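Local coordinates for protein CEP104 (Gallus gallus, PDB 5JO8) that is a centriolar protein whose all-helical TOG domain probably binds tubulin or microtubules, at residues 263-266 with 267-271; 173-176 with 177-181; 109-112 with 113-117. All blocks are in the same frame, centred on the assembly; numbering follows the deposited sequence.

Contact 1 (263-266 with 267-271)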
ATOM      1  N   LYS A 263      28.813  22.522   4.427  1.00 34.46           N
ATOM      2  CA  LYS A 263      29.369  22.519   3.076  1.00 43.55           C
ATOM      3  C   LYS A 263      28.489  21.688   2.140  1.00 45.19           C
ATOM      4  O   LYS A 263      28.528  21.860   0.922  1.00 47.12           O
ATOM      5  CB  LYS A 263      30.804  21.985   3.073  1.00 45.65           C
ATOM      6  CG  LYS A 263      31.786  22.808   3.900  1.00 54.92           C
ATOM      7  CD  LYS A 263      33.139  22.108   3.990  1.00 64.44           C
ATOM      8  CE  LYS A 263      34.066  22.803   4.974  1.00 63.23           C
ATOM      9  NZ  LYS A 263      35.300  22.007   5.244  1.00 62.83           N
ATOM     10  N   THR A 264      27.705  20.777   2.712  1.00 36.61           N
ATOM     11  CA  THR A 264      26.655  20.101   1.953  1.00 44.89           C
ATOM     12  C   THR A 264      25.358  20.896   2.104  1.00 36.16           C
ATOM     13  O   THR A 264      24.944  21.218   3.217  1.00 36.82           O
ATOM     14  CB  THR A 264      26.444  18.657   2.429  1.00 32.86           C
ATOM     15  OG1 THR A 264      26.078  18.663   3.810  1.00 49.94           O
ATOM     16  CG2 THR A 264      27.719  17.857   2.260  1.00 27.60           C
ATOM     17  N   VAL A 265      24.726  21.219   0.980  1.00 41.75           N
ATOM     18  CA  VAL A 265      23.617  22.174   0.965  1.00 37.35           C
ATOM     19  C   VAL A 265      22.414  21.720   1.791  1.00 36.75           C
ATOM     20  O   VAL A 265      21.747  22.539   2.423  1.00 35.64           O
ATOM     21  CB  VAL A 265      23.225  22.551  -0.482  1.00 44.91           C
ATOM     22  CG1 VAL A 265      22.195  23.672  -0.487  1.00 51.45           C
ATOM     23  CG2 VAL A 265      24.457  22.969  -1.266  1.00 46.91           C
ATOM     24  N   LEU A 266      22.152  20.415   1.802  1.00 31.81           N
ATOM     25  CA  LEU A 266      21.005  19.876   2.528  1.00 32.29           C
ATOM     26  C   LEU A 266      21.027  20.245   4.003  1.00 31.59           C
ATOM     27  O   LEU A 266      20.011  20.664   4.557  1.00 33.81           O
ATOM     28  CB  LEU A 266      20.945  18.352   2.389  1.00 45.75           C
ATOM     29  CG  LEU A 266      20.186  17.781   1.193  1.00 52.55           C
ATOM     30  CD1 LEU A 266      20.369  16.274   1.131  1.00 47.81           C
ATOM     31  CD2 LEU A 266      18.709  18.143   1.277  1.00 54.06           C
ATOM     32  N   TYR A 267      22.190  20.089   4.637  1.00 34.63           N
ATOM     33  CA  TYR A 267      22.310  20.332   6.074  1.00 30.57           C
ATOM     34  C   TYR A 267      22.282  21.814   6.423  1.00 24.03           C
ATOM     35  O   TYR A 267      21.723  22.209   7.449  1.00 28.69           O
ATOM     36  CB  TYR A 267      23.541  19.619   6.647  1.00 29.00           C
ATOM     37  CG  TYR A 267      23.411  18.126   6.479  1.00 29.73           C
ATOM     38  CD1 TYR A 267      22.826  17.349   7.464  1.00 32.43           C
ATOM     39  CD2 TYR A 267      23.814  17.503   5.307  1.00 44.21           C
ATOM     40  CE1 TYR A 267      22.677  15.980   7.297  1.00 30.18           C
ATOM     41  CE2 TYR A 267      23.675  16.146   5.129  1.00 44.96           C
ATOM     42  CZ  TYR A 267      23.106  15.384   6.125  1.00 54.87           C
ATOM     43  OH  TYR A 267      22.966  14.027   5.939  1.00 40.79           O
ATOM     44  N   LYS A 268      22.863  22.636   5.551  1.00 29.72           N
ATOM     45  CA  LYS A 268      22.683  24.074   5.658  1.00 38.26           C
ATOM     46  C   LYS A 268      21.179  24.394   5.621  1.00 27.78           C
ATOM     47  O   LYS A 268      20.661  25.075   6.500  1.00 26.90           O
ATOM     48  CB  LYS A 268      23.444  24.789   4.536  1.00 35.69           C
ATOM     49  CG  LYS A 268      23.360  26.300   4.590  1.00 35.58           C
ATOM     50  CD  LYS A 268      24.150  26.936   3.454  1.00 42.44           C
ATOM     51  CE  LYS A 268      23.754  28.389   3.253  1.00 50.65           C
ATOM     52  NZ  LYS A 268      24.037  29.223   4.454  1.00 61.22           N
ATOM     53  N   THR A 269      20.469  23.855   4.634  1.00 35.87           N
ATOM     54  CA  THR A 269      19.022  24.053   4.545  1.00 34.58           C
ATOM     55  C   THR A 269      18.293  23.550   5.797  1.00 25.01           C
ATOM     56  O   THR A 269      17.421  24.226   6.343  1.00 27.66           O
ATOM     57  CB  THR A 269      18.446  23.356   3.293  1.00 33.51           C
ATOM     58  OG1 THR A 269      19.046  23.909   2.115  1.00 36.38           O
ATOM     59  CG2 THR A 269      16.932  23.536   3.218  1.00 33.94           C
ATOM     60  N   LEU A 270      18.657  22.352   6.248  1.00 25.75           N
ATOM     61  CA  LEU A 270      18.037  21.743   7.415  1.00 30.30           C
ATOM     62  C   LEU A 270      18.223  22.603   8.667  1.00 22.68           C
ATOM     63  O   LEU A 270      17.250  22.983   9.327  1.00 26.87           O
ATOM     64  CB  LEU A 270      18.640  20.350   7.644  1.00 27.39           C
ATOM     65  CG  LEU A 270      17.832  19.240   8.317  1.00 49.65           C
ATOM     66  CD1 LEU A 270      16.417  19.164   7.767  1.00 28.36           C
ATOM     67  CD2 LEU A 270      18.544  17.912   8.109  1.00 33.15           C
ATOM     68  N   PHE A 271      19.478  22.904   8.997  1.00 23.29           N
ATOM     69  CA  PHE A 271      19.771  23.626  10.238  1.00 24.85           C
ATOM     70  C   PHE A 271      19.317  25.093  10.196  1.00 27.11           C
ATOM     71  O   PHE A 271      18.760  25.595  11.177  1.00 26.75           O
ATOM     72  CB  PHE A 271      21.249  23.479  10.634  1.00 23.35           C
ATOM     73  CG  PHE A 271      21.621  22.084  11.069  1.00 21.46           C
ATOM     74  CD1 PHE A 271      21.004  21.498  12.162  1.00 26.94           C
ATOM     75  CD2 PHE A 271      22.583  21.364  10.384  1.00 27.12           C
ATOM     76  CE1 PHE A 271      21.337  20.213  12.560  1.00 26.49           C
ATOM     77  CE2 PHE A 271      22.929  20.078  10.782  1.00 31.66           C
ATOM     78  CZ  PHE A 271      22.299  19.502  11.867  1.00 25.46           C
TER

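Contact 2 (173-176 with 177-181)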
ATOM      1  N   VAL A 173      -0.051  -0.229   7.585  1.00 20.95           N
ATOM      2  CA  VAL A 173       0.275   0.626   6.451  1.00 19.74           C
ATOM      3  C   VAL A 173       1.429   1.584   6.749  1.00 22.63           C
ATOM      4  O   VAL A 173       2.368   1.656   5.962  1.00 22.61           O
ATOM      5  CB  VAL A 173      -0.965   1.312   5.862  1.00 21.71           C
ATOM      6  CG1 VAL A 173      -0.567   2.176   4.683  1.00 24.54           C
ATOM      7  CG2 VAL A 173      -1.982   0.260   5.424  1.00 24.07           C
ATOM      8  N   PRO A 174       1.381   2.301   7.891  1.00 20.67           N
ATOM      9  CA  PRO A 174       2.496   3.227   8.148  1.00 23.01           C
ATOM     10  C   PRO A 174       3.864   2.559   8.227  1.00 22.86           C
ATOM     11  O   PRO A 174       4.856   3.086   7.721  1.00 23.03           O
ATOM     12  CB  PRO A 174       2.119   3.845   9.500  1.00 20.98           C
ATOM     13  CG  PRO A 174       0.638   3.863   9.465  1.00 25.61           C
ATOM     14  CD  PRO A 174       0.272   2.537   8.835  1.00 23.57           C
ATOM     15  N   VAL A 175       3.912   1.388   8.857  1.00 21.14           N
ATOM     16  CA  VAL A 175       5.158   0.657   8.991  1.00 23.63           C
ATOM     17  C   VAL A 175       5.715   0.245   7.633  1.00 23.15           C
ATOM     18  O   VAL A 175       6.916   0.366   7.384  1.00 24.16           O
ATOM     19  CB  VAL A 175       4.985  -0.551   9.932  1.00 25.41           C
ATOM     20  CG1 VAL A 175       6.291  -1.318  10.052  1.00 37.79           C
ATOM     21  CG2 VAL A 175       4.508  -0.072  11.290  1.00 32.32           C
ATOM     22  N   HIS A 176       4.845  -0.222   6.748  1.00 21.04           N
ATOM     23  CA  HIS A 176       5.263  -0.564   5.396  1.00 25.38           C
ATOM     24  C   HIS A 176       5.818   0.671   4.678  1.00 24.40           C
ATOM     25  O   HIS A 176       6.826   0.592   3.982  1.00 28.65           O
ATOM     26  CB  HIS A 176       4.078  -1.115   4.609  1.00 28.91           C
ATOM     27  CG  HIS A 176       4.459  -2.100   3.549  1.00 48.01           C
ATOM     28  ND1 HIS A 176       5.141  -1.741   2.406  1.00 45.13           N
ATOM     29  CD2 HIS A 176       4.242  -3.432   3.454  1.00 26.81           C
ATOM     30  CE1 HIS A 176       5.334  -2.811   1.654  1.00 30.77           C
ATOM     31  NE2 HIS A 176       4.799  -3.851   2.270  1.00 54.17           N
ATOM     32  N   LEU A 177       5.143   1.802   4.850  1.00 18.97           N
ATOM     33  CA  LEU A 177       5.533   3.042   4.167  1.00 20.79           C
ATOM     34  C   LEU A 177       6.893   3.614   4.584  1.00 21.90           C
ATOM     35  O   LEU A 177       7.537   4.291   3.779  1.00 23.09           O
ATOM     36  CB  LEU A 177       4.456   4.104   4.347  1.00 18.38           C
ATOM     37  CG  LEU A 177       3.140   3.888   3.602  1.00 22.27           C
ATOM     38  CD1 LEU A 177       2.186   4.968   3.986  1.00 24.88           C
ATOM     39  CD2 LEU A 177       3.302   3.818   2.083  1.00 29.58           C
ATOM     40  N   VAL A 178       7.315   3.362   5.823  1.00 19.40           N
ATOM     41  CA  VAL A 178       8.595   3.886   6.318  1.00 19.99           C
ATOM     42  C   VAL A 178       9.788   2.950   6.164  1.00 23.25           C
ATOM     43  O   VAL A 178      10.862   3.204   6.704  1.00 22.81           O
ATOM     44  CB  VAL A 178       8.494   4.441   7.754  1.00 20.61           C
ATOM     45  CG1 VAL A 178       7.453   5.541   7.833  1.00 23.02           C
ATOM     46  CG2 VAL A 178       8.216   3.326   8.756  1.00 18.74           C
ATOM     47  N   GLN A 179       9.606   1.866   5.420  1.00 22.40           N
ATOM     48  CA  GLN A 179      10.727   0.974   5.174  1.00 25.56           C
ATOM     49  C   GLN A 179      11.745   1.654   4.263  1.00 31.12           C
ATOM     50  O   GLN A 179      11.409   2.597   3.553  1.00 27.38           O
ATOM     51  CB  GLN A 179      10.240  -0.362   4.599  1.00 32.03           C
ATOM     52  CG  GLN A 179       9.403  -1.169   5.598  1.00 35.92           C
ATOM     53  CD  GLN A 179      10.053  -1.239   6.980  1.00 44.06           C
ATOM     54  OE1 GLN A 179      11.077  -1.900   7.163  1.00 55.68           O
ATOM     55  NE2 GLN A 179       9.466  -0.540   7.955  1.00 34.17           N
ATOM     56  N   LEU A 180      12.988   1.183   4.308  1.00 30.14           N
ATOM     57  CA  LEU A 180      14.098   1.815   3.593  1.00 36.53           C
ATOM     58  C   LEU A 180      13.778   2.130   2.134  1.00 24.07           C
ATOM     59  O   LEU A 180      13.222   1.302   1.415  1.00 29.03           O
ATOM     60  CB  LEU A 180      15.349   0.934   3.657  1.00 40.05           C
ATOM     61  CG  LEU A 180      16.609   1.502   2.999  1.00 53.44           C
ATOM     62  CD1 LEU A 180      17.357   2.409   3.970  1.00 55.61           C
ATOM     63  CD2 LEU A 180      17.514   0.396   2.470  1.00 52.64           C
ATOM     64  N   LEU A 181      14.127   3.340   1.716  1.00 29.11           N
ATOM     65  CA  LEU A 181      14.028   3.744   0.326  1.00 27.64           C
ATOM     66  C   LEU A 181      15.456   3.825  -0.204  1.00 32.40           C
ATOM     67  O   LEU A 181      16.255   4.617   0.291  1.00 34.41           O
ATOM     68  CB  LEU A 181      13.353   5.111   0.235  1.00 33.34           C
ATOM     69  CG  LEU A 181      13.041   5.683  -1.144  1.00 35.35           C
ATOM     70  CD1 LEU A 181      11.891   4.927  -1.800  1.00 32.14           C
ATOM     71  CD2 LEU A 181      12.727   7.167  -1.029  1.00 37.90           C
TER

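Contact 3 (109-112 with 113-117)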
ATOM      1  N   LEU A 109     -13.143  -5.028  -5.124  1.00 17.28           N
ATOM      2  CA  LEU A 109     -13.212  -6.313  -4.454  1.00 16.46           C
ATOM      3  C   LEU A 109     -12.422  -6.270  -3.150  1.00 18.69           C
ATOM      4  O   LEU A 109     -12.920  -6.710  -2.111  1.00 16.68           O
ATOM      5  CB  LEU A 109     -12.659  -7.395  -5.381  1.00 17.96           C
ATOM      6  CG  LEU A 109     -12.516  -8.810  -4.831  1.00 19.28           C
ATOM      7  CD1 LEU A 109     -13.823  -9.289  -4.191  1.00 19.89           C
ATOM      8  CD2 LEU A 109     -12.077  -9.726  -5.967  1.00 19.33           C
ATOM      9  N   LEU A 110     -11.201  -5.733  -3.202  1.00 17.81           N
ATOM     10  CA  LEU A 110     -10.362  -5.636  -2.011  1.00 17.47           C
ATOM     11  C   LEU A 110     -11.017  -4.811  -0.909  1.00 18.14           C
ATOM     12  O   LEU A 110     -11.070  -5.231   0.255  1.00 17.93           O
ATOM     13  CB  LEU A 110      -9.004  -5.044  -2.368  1.00 15.75           C
ATOM     14  CG  LEU A 110      -8.037  -4.819  -1.212  1.00 15.58           C
ATOM     15  CD1 LEU A 110      -7.823  -6.160  -0.500  1.00 16.12           C
ATOM     16  CD2 LEU A 110      -6.729  -4.286  -1.741  1.00 16.37           C
ATOM     17  N   LYS A 111     -11.548  -3.646  -1.273  1.00 18.10           N
ATOM     18  CA  LYS A 111     -12.206  -2.798  -0.292  1.00 16.87           C
ATOM     19  C   LYS A 111     -13.420  -3.488   0.330  1.00 18.77           C
ATOM     20  O   LYS A 111     -13.653  -3.395   1.541  1.00 17.74           O
ATOM     21  CB  LYS A 111     -12.607  -1.454  -0.925  1.00 16.46           C
ATOM     22  CG  LYS A 111     -13.261  -0.513   0.062  1.00 19.40           C
ATOM     23  CD  LYS A 111     -13.563   0.861  -0.531  1.00 20.06           C
ATOM     24  CE  LYS A 111     -14.306   1.686   0.498  1.00 25.25           C
ATOM     25  NZ  LYS A 111     -14.774   2.984  -0.062  1.00 34.15           N
ATOM     26  N   MET A 112     -14.198  -4.177  -0.496  1.00 16.55           N
ATOM     27  CA  MET A 112     -15.350  -4.924  -0.011  1.00 15.97           C
ATOM     28  C   MET A 112     -14.933  -6.028   0.972  1.00 17.65           C
ATOM     29  O   MET A 112     -15.595  -6.245   1.991  1.00 18.01           O
ATOM     30  CB  MET A 112     -16.116  -5.529  -1.191  1.00 17.64           C
ATOM     31  CG  MET A 112     -17.332  -6.371  -0.799  1.00 18.99           C
ATOM     32  SD  MET A 112     -17.005  -8.061  -0.269  1.00 19.89           S
ATOM     33  CE  MET A 112     -16.485  -8.816  -1.806  1.00 21.70           C
ATOM     34  N   ILE A 113     -13.858  -6.744   0.666  1.00 16.30           N
ATOM     35  CA  ILE A 113     -13.453  -7.849   1.538  1.00 16.83           C
ATOM     36  C   ILE A 113     -13.096  -7.303   2.909  1.00 15.03           C
ATOM     37  O   ILE A 113     -13.531  -7.829   3.940  1.00 16.44           O
ATOM     38  CB  ILE A 113     -12.290  -8.638   0.930  1.00 17.49           C
ATOM     39  CG1 ILE A 113     -12.770  -9.429  -0.280  1.00 17.69           C
ATOM     40  CG2 ILE A 113     -11.727  -9.619   1.948  1.00 17.96           C
ATOM     41  CD1 ILE A 113     -11.663  -9.910  -1.170  1.00 19.99           C
ATOM     42  N   ILE A 114     -12.323  -6.231   2.924  1.00 14.80           N
ATOM     43  CA  ILE A 114     -11.845  -5.646   4.171  1.00 15.27           C
ATOM     44  C   ILE A 114     -12.947  -4.951   4.976  1.00 19.22           C
ATOM     45  O   ILE A 114     -13.062  -5.121   6.183  1.00 19.23           O
ATOM     46  CB  ILE A 114     -10.671  -4.694   3.890  1.00 16.74           C
ATOM     47  CG1 ILE A 114      -9.442  -5.488   3.461  1.00 16.35           C
ATOM     48  CG2 ILE A 114     -10.369  -3.825   5.106  1.00 17.49           C
ATOM     49  CD1 ILE A 114      -8.338  -4.583   2.885  1.00 19.51           C
ATOM     50  N   THR A 115     -13.763  -4.150   4.301  1.00 19.75           N
ATOM     51  CA  THR A 115     -14.695  -3.280   5.008  1.00 18.96           C
ATOM     52  C   THR A 115     -16.083  -3.895   5.207  1.00 17.97           C
ATOM     53  O   THR A 115     -16.859  -3.429   6.041  1.00 20.43           O
ATOM     54  CB  THR A 115     -14.838  -1.913   4.306  1.00 19.35           C
ATOM     55  OG1 THR A 115     -15.508  -2.082   3.047  1.00 21.90           O
ATOM     56  CG2 THR A 115     -13.460  -1.263   4.090  1.00 20.24           C
ATOM     57  N   GLN A 116     -16.384  -4.959   4.472  1.00 18.90           N
ATOM     58  CA  GLN A 116     -17.715  -5.553   4.556  1.00 23.01           C
ATOM     59  C   GLN A 116     -17.700  -7.024   4.934  1.00 20.59           C
ATOM     60  O   GLN A 116     -18.376  -7.428   5.875  1.00 21.14           O
ATOM     61  CB  GLN A 116     -18.472  -5.382   3.238  1.00 21.15           C
ATOM     62  CG  GLN A 116     -18.742  -3.934   2.881  1.00 21.83           C
ATOM     63  CD  GLN A 116     -19.581  -3.800   1.623  1.00 27.12           C
ATOM     64  OE1 GLN A 116     -20.733  -4.227   1.585  1.00 28.75           O
ATOM     65  NE2 GLN A 116     -18.998  -3.235   0.586  1.00 22.74           N
ATOM     66  N   TYR A 117     -16.930  -7.818   4.199  1.00 19.71           N
ATOM     67  CA  TYR A 117     -16.965  -9.277   4.311  1.00 18.49           C
ATOM     68  C   TYR A 117     -16.393  -9.781   5.635  1.00 16.88           C
ATOM     69  O   TYR A 117     -17.050 -10.541   6.356  1.00 18.30           O
ATOM     70  CB  TYR A 117     -16.204  -9.862   3.131  1.00 17.49           C
ATOM     71  CG  TYR A 117     -16.194 -11.368   2.994  1.00 18.35           C
ATOM     72  CD1 TYR A 117     -17.177 -12.023   2.264  1.00 18.67           C
ATOM     73  CD2 TYR A 117     -15.153 -12.125   3.525  1.00 16.00           C
ATOM     74  CE1 TYR A 117     -17.148 -13.401   2.098  1.00 19.06           C
ATOM     75  CE2 TYR A 117     -15.105 -13.494   3.357  1.00 17.69           C
ATOM     76  CZ  TYR A 117     -16.110 -14.128   2.649  1.00 17.24           C
ATOM     77  OH  TYR A 117     -16.024 -15.484   2.480  1.00 19.58           O
TER

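Contact 1 (263-266 with 267-271)
The backbone enters the first turn of helix 265-276 here, and T269 N donates to V265 O over 2.9 Å, nearly along the C=O axis, while L270 N reaches L266 O at 2.7 Å. One residue earlier the bonding is poorer: K268 N and Y267 N both look to T264 O, and both bonds are weak, although the one from K268 is almost straight (174°). V265 O has a second donor. The hydroxyl OG1 of T269 folds back on the preceding turn and gives its proton to V265 O at 3.0 Å, coming from above the carbonyl plane and not along a lone pair. With chi1 at -61° this oxygen sits beside T269's own backbone N, which turns it toward the same carbonyl. T264 holds the N-cap position of this last helix of the TOG-domain construct, yet its side chain does not cap. Its OG1 instead bonds to the carbonyl of I261, in the loop leading in, and lies at the edge of the Y267 ring, close to the ring plane, 3.0 Å from Y267 CD2. The two side chains run alongside each other in the same direction. L266 CB comes within 4.2 Å of Y267 CD2; beyond it the leucine branch turns to R232 and L236 of helix 229-245, where L270 packs on L236 and I239. The end of the K268 side chain leads away from the turn, its NZ forming a long, weak ion pair with D272.

Contact 2 (173-176 with 177-181)
The short helix 173-177 ends here and gives way to the loop that leads to helix 187-204, within the helical solenoid of the TOG domain. V173 O still receives a regular helical bond from L177 N at 3.0 Å. One residue on, V178 N reaches P174 O at 3.1 Å with a more bent N-H...O angle of 137°, and it also makes a weak bond to V175 O; V178 is the first residue to leave helical backbone angles. A further weak bond runs from Q179 N to H176 O, so the backbone bonding thins out as the chain unwinds. On the inner side, V173 CG1 meets L177 CD1 at 4.0 Å, the two side chains lying alongside and pointing the same way. L177 continues onto L140 of helix 125-142, where the H176 side chain also packs on L136, P137 and L140, and onto V197 and L200 of helix 187-204, which places this apolar pair between neighbouring helices. V178 faces another way, its methyls close to P174 O and its side chain against F211, N215 and F219. R193 of helix 187-204 reaches the emerging chain, its guanidinium bonding to the carbonyls of L177, Q179 and L180. The exposed side carries the polar side-chain contact. Q179 bends at chi2 (-47°), which brings its amide back beside V175, the two side chains pointing the same way, with NE2 3.9 Å from V175 CG1. The N-H of that amide takes the place of a backbone donor at the helix end: Q179 NE2 bonds to V175 O at 2.8 Å, with the acceptor close to the amide plane.

Contact 3 (109-112 with 113-117)
Apolar pairs one turn apart line the buried side of this segment of helix 100-121: L109 CD1 touches I113 CD1 at 3.8 Å, the two side chains crossing obliquely, and L110 CD1 lies 3.8 Å from I114 CD1, with this second pair running side by side. Both leucines have CG anti to the backbone N (174° and 177°), which carries their branches toward the following turn. M112 is bent at chi2 and chi3, which lays its thioether against the residues that follow: CE comes to 4.1 Å from I113 CG1, and SD packs against CB of Y117 at 3.9 Å. Its CG also meets the amide end of Q116, whose side chain crosses it at about a right angle. The helix belongs to the layered helical solenoid of the TOG domain. L109 and M112 turn to helix 54-69, I113 packs on both L84 of helix 77-94 and C131 of helix 125-142, and Y117 OH bonds to the carbonyl of L80. Among the hydrogen bonds, I113 N to L109 O and I114 N to L110 O are regular helical ones. K111 O takes two donors, T115 N and T115 OG1, the latter 2.7 Å from K111 O; they approach from opposite faces of the carbonyl plane. A valine here, without the hydroxyl, would probably leave one face of the K111 carbonyl without its donor and the side chain without the bond that fixes its rotation. The turn widens just beyond, to pi type: M112 O accepts from Q116 N at 2.9 Å and also from Y117 N at 3.0 Å, the latter lying in the carbonyl plane.

How the contacts relate
The three contacts lie in the helical solenoid of the crystallised TOG-domain fragment and follow one another along the chain in the order 3, 2, 1, and none touches another. The centres of contacts 2 and 3 are about 23 Å apart and their nearest atoms about 8 Å; helix 125-142 packs against side chains of both and so bridges them. Contact 1 belongs to the C-terminal helix, with its centre about 25 Å from that of contact 2 and about 46 Å from that of contact 3, which sits across the chain's centre from it. Threonine hydroxyls bond to the carbonyl four residues back in contacts 1 and 3, whereas in contact 2 a glutamine amide does so.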